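Side-chain contacts in Afp3 (Serratia entomophila, PDB 6RBN), which probably builds, together with the related Afp2, the contractile sheath that surrounds the inner tube of the anti-feeding prophage injection particle: residues 119-124 against 271-276; 184-189 against 276-281; 201-206 against 348-353. One frame throughout, in Å; residues are numbered along the deposited sequence.

Contact 1: 119-124 against 271-276; sequences FQNGGG and SALIAG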
# COMPACT_ATOMS: atom_id res chain seq x y z
N PHE D 119 -46.65 -2.09 50.91
CA PHE D 119 -45.36 -2.66 50.55
C PHE D 119 -45.47 -4.12 50.15
O PHE D 119 -44.58 -4.65 49.47
CB PHE D 119 -44.37 -2.49 51.71
CG PHE D 119 -43.97 -1.07 51.97
CD1 PHE D 119 -43.09 -0.41 51.13
CD2 PHE D 119 -44.45 -0.40 53.08
CE1 PHE D 119 -42.72 0.89 51.37
CE2 PHE D 119 -44.09 0.91 53.33
CZ PHE D 119 -43.22 1.55 52.47
N GLN D 120 -46.55 -4.80 50.56
CA GLN D 120 -46.78 -6.16 50.08
C GLN D 120 -47.22 -6.19 48.63
O GLN D 120 -47.06 -7.21 47.95
CB GLN D 120 -47.82 -6.87 50.95
CG GLN D 120 -47.32 -7.29 52.31
CD GLN D 120 -48.40 -7.94 53.15
OE1 GLN D 120 -49.54 -8.08 52.71
NE2 GLN D 120 -48.05 -8.31 54.37
N ASN D 121 -47.79 -5.10 48.13
CA ASN D 121 -48.30 -5.03 46.77
C ASN D 121 -47.38 -4.27 45.83
O ASN D 121 -47.79 -3.95 44.71
CB ASN D 121 -49.68 -4.39 46.77
CG ASN D 121 -50.73 -5.29 47.36
OD1 ASN D 121 -50.81 -6.47 47.03
ND2 ASN D 121 -51.54 -4.75 48.26
N GLY D 122 -46.15 -3.98 46.24
CA GLY D 122 -45.26 -3.15 45.45
C GLY D 122 -44.99 -1.83 46.13
O GLY D 122 -45.82 -0.92 46.11
N GLY D 123 -43.81 -1.70 46.75
CA GLY D 123 -43.49 -0.56 47.57
C GLY D 123 -43.08 0.66 46.77
O GLY D 123 -43.33 0.78 45.57
N GLY D 124 -42.46 1.60 47.48
CA GLY D 124 -42.02 2.84 46.89
C GLY D 124 -41.42 3.78 47.91
O GLY D 124 -41.29 3.44 49.09
N SER D 271 -57.36 2.29 48.48
CA SER D 271 -56.40 3.17 47.82
C SER D 271 -54.96 2.89 48.22
O SER D 271 -54.04 3.17 47.45
CB SER D 271 -56.73 4.63 48.11
OG SER D 271 -57.91 5.01 47.45
N ALA D 272 -54.73 2.33 49.41
CA ALA D 272 -53.37 1.99 49.81
C ALA D 272 -52.87 0.77 49.05
O ALA D 272 -51.66 0.59 48.86
CB ALA D 272 -53.32 1.74 51.32
N LEU D 273 -53.79 -0.09 48.60
CA LEU D 273 -53.39 -1.28 47.86
C LEU D 273 -53.23 -0.96 46.38
O LEU D 273 -52.34 -1.50 45.71
CB LEU D 273 -54.40 -2.40 48.06
CG LEU D 273 -54.39 -3.24 49.34
CD1 LEU D 273 -55.03 -2.51 50.52
CD2 LEU D 273 -55.09 -4.56 49.09
N ILE D 274 -54.10 -0.10 45.84
CA ILE D 274 -54.04 0.23 44.41
C ILE D 274 -52.83 1.11 44.12
O ILE D 274 -52.23 1.03 43.04
CB ILE D 274 -55.37 0.87 43.97
CG1 ILE D 274 -56.53 -0.07 44.25
CG2 ILE D 274 -55.37 1.18 42.49
CD1 ILE D 274 -56.43 -1.39 43.54
N ALA D 275 -52.42 1.92 45.09
CA ALA D 275 -51.17 2.67 44.95
C ALA D 275 -49.97 1.73 44.94
O ALA D 275 -48.93 2.06 44.36
CB ALA D 275 -51.04 3.69 46.08
N GLY D 276 -50.09 0.57 45.58
CA GLY D 276 -49.06 -0.44 45.47
C GLY D 276 -49.01 -1.09 44.10
O GLY D 276 -47.93 -1.30 43.54

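Contact 2: 184-189 against 276-281; sequences FLLADS and GVYGKT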
# COMPACT_ATOMS: atom_id res chain seq x y z
N PHE D 184 -52.23 12.62 40.52
CA PHE D 184 -53.29 11.68 40.15
C PHE D 184 -53.93 11.19 41.44
O PHE D 184 -53.28 10.49 42.22
CB PHE D 184 -52.73 10.53 39.33
CG PHE D 184 -53.78 9.69 38.67
CD1 PHE D 184 -54.41 10.13 37.52
CD2 PHE D 184 -54.13 8.46 39.20
CE1 PHE D 184 -55.37 9.36 36.90
CE2 PHE D 184 -55.09 7.69 38.59
CZ PHE D 184 -55.71 8.14 37.44
N LEU D 185 -55.18 11.55 41.66
CA LEU D 185 -55.89 11.19 42.88
C LEU D 185 -56.51 9.80 42.75
O LEU D 185 -57.09 9.46 41.72
CB LEU D 185 -56.98 12.22 43.19
CG LEU D 185 -57.86 12.03 44.42
CD1 LEU D 185 -57.04 12.06 45.68
CD2 LEU D 185 -58.93 13.09 44.46
N LEU D 186 -56.38 9.00 43.80
CA LEU D 186 -57.01 7.69 43.89
C LEU D 186 -58.10 7.77 44.95
O LEU D 186 -57.86 7.50 46.13
CB LEU D 186 -56.00 6.61 44.21
CG LEU D 186 -54.94 6.34 43.15
CD1 LEU D 186 -53.95 5.30 43.64
CD2 LEU D 186 -55.61 5.89 41.88
N ALA D 187 -59.30 8.15 44.53
CA ALA D 187 -60.42 8.30 45.44
C ALA D 187 -61.09 6.95 45.68
O ALA D 187 -60.78 5.95 45.04
CB ALA D 187 -61.42 9.31 44.89
N ASP D 188 -62.03 6.95 46.61
CA ASP D 188 -62.73 5.73 47.01
C ASP D 188 -64.22 6.02 47.09
O ASP D 188 -64.63 6.97 47.75
CB ASP D 188 -62.23 5.23 48.36
CG ASP D 188 -60.83 4.70 48.28
OD1 ASP D 188 -60.47 4.10 47.25
OD2 ASP D 188 -60.05 4.93 49.23
N SER D 189 -65.01 5.18 46.43
CA SER D 189 -66.45 5.35 46.50
C SER D 189 -66.97 4.88 47.85
O SER D 189 -66.32 4.11 48.56
CB SER D 189 -67.12 4.58 45.37
OG SER D 189 -68.53 4.76 45.42
N GLY D 276 -50.09 0.57 45.58
CA GLY D 276 -49.06 -0.44 45.47
C GLY D 276 -49.01 -1.09 44.10
O GLY D 276 -47.93 -1.30 43.54
N VAL D 277 -50.18 -1.41 43.53
CA VAL D 277 -50.18 -2.17 42.29
C VAL D 277 -49.90 -1.28 41.09
O VAL D 277 -49.69 -1.78 39.98
CB VAL D 277 -51.51 -2.94 42.11
CG1 VAL D 277 -51.81 -3.77 43.33
CG2 VAL D 277 -52.64 -2.00 41.76
N TYR D 278 -49.92 0.04 41.27
CA TYR D 278 -49.43 0.91 40.20
C TYR D 278 -47.92 0.80 40.08
O TYR D 278 -47.37 0.75 38.98
CB TYR D 278 -49.82 2.37 40.43
CG TYR D 278 -51.27 2.72 40.14
CD1 TYR D 278 -52.18 1.76 39.73
CD2 TYR D 278 -51.68 4.04 40.19
CE1 TYR D 278 -53.49 2.11 39.46
CE2 TYR D 278 -52.98 4.39 39.90
CZ TYR D 278 -53.88 3.42 39.54
OH TYR D 278 -55.17 3.76 39.25
N GLY D 279 -47.22 0.77 41.22
CA GLY D 279 -45.77 0.65 41.18
C GLY D 279 -45.31 -0.72 40.72
O GLY D 279 -44.23 -0.86 40.14
N LYS D 280 -46.12 -1.75 40.98
CA LYS D 280 -45.79 -3.08 40.49
C LYS D 280 -45.99 -3.17 38.98
O LYS D 280 -45.19 -3.79 38.27
CB LYS D 280 -46.64 -4.12 41.20
CG LYS D 280 -46.31 -5.55 40.85
CD LYS D 280 -47.29 -6.52 41.48
CE LYS D 280 -47.03 -6.67 42.96
NZ LYS D 280 -47.92 -7.70 43.54
N THR D 281 -47.06 -2.56 38.47
CA THR D 281 -47.37 -2.65 37.05
C THR D 281 -46.41 -1.80 36.22
O THR D 281 -45.96 -2.22 35.15
CB THR D 281 -48.82 -2.21 36.81
OG1 THR D 281 -49.69 -3.03 37.60
CG2 THR D 281 -49.21 -2.36 35.35

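Contact 3: 201-206 against 348-353; sequences SAQVAV and PVRRLF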
# COMPACT_ATOMS: atom_id res chain seq x y z
N SER D 201 -62.91 15.21 36.54
CA SER D 201 -61.56 15.51 36.10
C SER D 201 -60.84 14.23 35.70
O SER D 201 -61.07 13.17 36.27
CB SER D 201 -60.78 16.23 37.19
OG SER D 201 -60.57 15.38 38.30
N ALA D 202 -59.94 14.35 34.74
CA ALA D 202 -59.22 13.20 34.22
C ALA D 202 -58.09 12.73 35.13
O ALA D 202 -57.42 11.75 34.80
CB ALA D 202 -58.65 13.50 32.84
N GLN D 203 -57.88 13.38 36.27
CA GLN D 203 -56.79 13.05 37.17
C GLN D 203 -57.23 12.16 38.32
O GLN D 203 -56.48 11.99 39.28
CB GLN D 203 -56.17 14.33 37.73
CG GLN D 203 -55.63 15.30 36.70
CD GLN D 203 -54.51 14.72 35.88
OE1 GLN D 203 -54.66 14.51 34.68
NE2 GLN D 203 -53.39 14.44 36.52
N VAL D 204 -58.44 11.61 38.27
CA VAL D 204 -59.05 10.93 39.41
C VAL D 204 -59.48 9.53 38.97
O VAL D 204 -60.12 9.37 37.93
CB VAL D 204 -60.25 11.72 39.97
CG1 VAL D 204 -60.96 10.95 41.06
CG2 VAL D 204 -59.78 13.04 40.51
N ALA D 205 -59.11 8.53 39.77
CA ALA D 205 -59.58 7.16 39.60
C ALA D 205 -60.21 6.69 40.90
O ALA D 205 -59.52 6.60 41.92
CB ALA D 205 -58.42 6.24 39.20
N VAL D 206 -61.50 6.40 40.86
CA VAL D 206 -62.26 5.96 42.03
C VAL D 206 -62.20 4.44 42.07
O VAL D 206 -62.10 3.79 41.04
CB VAL D 206 -63.70 6.51 41.94
CG1 VAL D 206 -64.53 6.17 43.17
CG2 VAL D 206 -63.67 8.01 41.72
N PRO D 348 -54.37 4.18 31.72
CA PRO D 348 -53.01 4.12 31.16
C PRO D 348 -52.72 5.14 30.07
O PRO D 348 -51.56 5.45 29.82
CB PRO D 348 -52.92 2.70 30.62
CG PRO D 348 -54.27 2.34 30.30
CD PRO D 348 -55.09 2.94 31.37
N VAL D 349 -53.76 5.67 29.41
CA VAL D 349 -53.54 6.75 28.46
C VAL D 349 -53.26 8.05 29.20
O VAL D 349 -52.41 8.85 28.78
CB VAL D 349 -54.75 6.86 27.52
CG1 VAL D 349 -54.57 8.00 26.52
CG2 VAL D 349 -54.98 5.55 26.80
N ARG D 350 -53.94 8.27 30.32
CA ARG D 350 -53.76 9.50 31.08
C ARG D 350 -52.41 9.53 31.79
O ARG D 350 -51.72 10.56 31.77
CB ARG D 350 -54.90 9.65 32.08
CG ARG D 350 -54.77 10.80 33.06
CD ARG D 350 -54.98 12.16 32.42
NE ARG D 350 -53.74 12.77 31.97
CZ ARG D 350 -53.67 13.92 31.30
NH1 ARG D 350 -54.77 14.58 31.01
NH2 ARG D 350 -52.49 14.40 30.93
N ARG D 351 -52.02 8.43 32.43
CA ARG D 351 -50.75 8.41 33.16
C ARG D 351 -49.54 8.24 32.25
O ARG D 351 -48.42 8.43 32.72
CB ARG D 351 -50.76 7.30 34.21
CG ARG D 351 -51.70 7.57 35.36
CD ARG D 351 -51.65 6.47 36.41
NE ARG D 351 -50.37 6.43 37.10
CZ ARG D 351 -49.51 5.42 37.00
NH1 ARG D 351 -49.80 4.37 36.24
NH2 ARG D 351 -48.37 5.46 37.67
N LEU D 352 -49.73 7.88 30.98
CA LEU D 352 -48.63 7.94 30.03
C LEU D 352 -48.27 9.38 29.71
O LEU D 352 -47.09 9.75 29.71
CB LEU D 352 -48.99 7.19 28.75
CG LEU D 352 -47.95 7.21 27.64
CD1 LEU D 352 -46.68 6.51 28.08
CD2 LEU D 352 -48.50 6.59 26.38
N PHE D 353 -49.28 10.21 29.45
CA PHE D 353 -49.05 11.63 29.20
C PHE D 353 -48.57 12.37 30.44
O PHE D 353 -47.79 13.31 30.32
CB PHE D 353 -50.32 12.28 28.66
CG PHE D 353 -50.53 12.05 27.19
CD1 PHE D 353 -50.03 12.96 26.27
CD2 PHE D 353 -51.18 10.93 26.73
CE1 PHE D 353 -50.21 12.75 24.92
CE2 PHE D 353 -51.35 10.72 25.38
CZ PHE D 353 -50.86 11.63 24.48

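Contact 1: 119-124 against 271-276
L273, in the first turn of helix 271-284, lies against N121, near the C-terminal end of helix 111-120. The two side chains cross obliquely, and the touching atom of the asparagine is its amide nitrogen: N121 ND2 sits 3.4 Å from L273 CG and 3.7 Å from both L273 CB and L273 CD2. The amide points its nitrogen end at the side of the leucine, touching CB, CG and CD2 by van der Waals packing. In N121 a chi1 of -71° sets CG beside the backbone N, which directs ND2 at the leucine, and the other end of that amide has a polar partner, since N121 OD1 is hydrogen-bonded to N297 N. One branch of the group is thereby tied to the backbone while the other serves as packing surface.

At G276, one helical turn further on, the side chains give way to bare backbone. With no side chain on either residue, G276 and G122 bring their CA atoms to 4.7 Å, and a CA-H...O contact joins G276 CA to G122 O at 3.3 Å. The angle of 129° at the hydrogen makes it a bent interaction. G122 has a positive phi of 113°, a conformation that glycine reaches readily, as the chain turns away from helix 111-120.

Helix 271-284, which lies in the subtilisin-like region of the sheath protein, continues the packing along the same neighbour: A272, L273 and A275 touch A114, L117 and Y118 of helix 111-120. F32 of strand 31-34 adjoins A272 and A275, and V299 adjoins L273.

Contact 2: 184-189 against 276-281
L186 and Y278 carry the closest backbones of this contact, yet their CA atoms are 10.8 Å apart, so strand 185-188 and helix 271-284 are bridged by side chains alone. Y278 does most of the bridging. With chi1 at -75°, its CG is opposite the carbonyl carbon, and the ring extends toward the strand, where the phenol end meets two apolar groups. L186 runs past it in the opposite direction: L186 CD2 lies 3.6 Å from Y278 CE2 and 3.4 Å from Y278 OH, with L186 CD1 4.0 Å from Y278 CE2. F184 arrives at about a right angle. Its ring edge faces the ring edge of the tyrosine, F184 CE2 being 4.1 Å from Y278 CE2 and 4.0 Å from Y278 OH. F184 CE2 lies near the plane of the tyrosine ring and Y278 OH near that of the phenylalanine.

The buried hydroxyl is not left among hydrocarbons only, because Y278 OH is hydrogen-bonded to the hydroxyl of Y207. F184 and L186 both pack on A205 as well, so the two side chains that receive the tyrosine also rest on the adjacent strand.

Strand 185-188 pairs in parallel with strand 204-207, through L185 with Q203 and A205 and through A187 with Y207, while I347 and R351 of helix 347-364 pack on Y278; the tyrosine of helix 271-284 therefore packs between the parallel strand pair and helix 347-364.

Contact 3: 201-206 against 348-353
R350 reaches from helix 347-364 to A202 and Q203; the nearest CA atoms, those of R350 and A202, are 7.3 Å apart. The arginine CB leaves the helix toward the 201-206 segment, and a chi1 of 173° stretches CG away from the backbone N. R350 CG then comes within 3.3 Å of A202 O, a packing contact with the turn carbonyl. The next carbon, CD, meets three atoms of the turn: R350 CD lies 3.3 Å from Q203 OE1, 3.4 Å from A202 O and 3.9 Å from A202 CB.

These partners stand side by side because S201 to V204 form a type I beta turn, with A202 and Q203 as its two central residues, just where the chain enters strand 204-207. Helix 347-364 lies in the C-terminal domain region of the sheath family, so the contact joins that region to the small parallel sheet.

Further out, the bent arginine chain presents a face of its guanidinium to the glutamine. Q203 OE1 is 3.1 Å above the guanidinium plane, displaced toward its rim, and 3.3 Å from R350 NE. The angle is too poor for a hydrogen bond, as the oxygen stands over the group instead of in front of an N-H. The amide and guanidinium planes are 72° apart. The other end of the amide is held separately, by a hydrogen bond between Q203 NE2 and Y183 O. A202 CB meets the guanidinium near its plane, at the edge.

At the tip, R350 NH2 makes salt bridges with D354 and with E14 of a neighbouring Afp2 chain, and the guanidinium has a cation-pi contact with W344.

The three contacts follow one another across the middle of the fold. Contacts 1 and 2 have centres 8 Å apart and share G276 and helix 271-284; S271 OG also lies within hydrogen-bonding distance of D188 OD1 and L186 O, and probably bonds to them. Contacts 2 and 3, with centres 10 Å apart, meet through the parallel pairing of strands 185-188 and 204-207. Contacts 1 and 3, 18 Å apart at their centres, do not touch. In sequence the first segments, 119-124, 184-189 and 201-206, all precede their partners, so the connections interlock. Helix 111-120 is thus linked through helix 271-284 and the two parallel strands to helix 347-364, beside which Afp2 chains pack in the sheath.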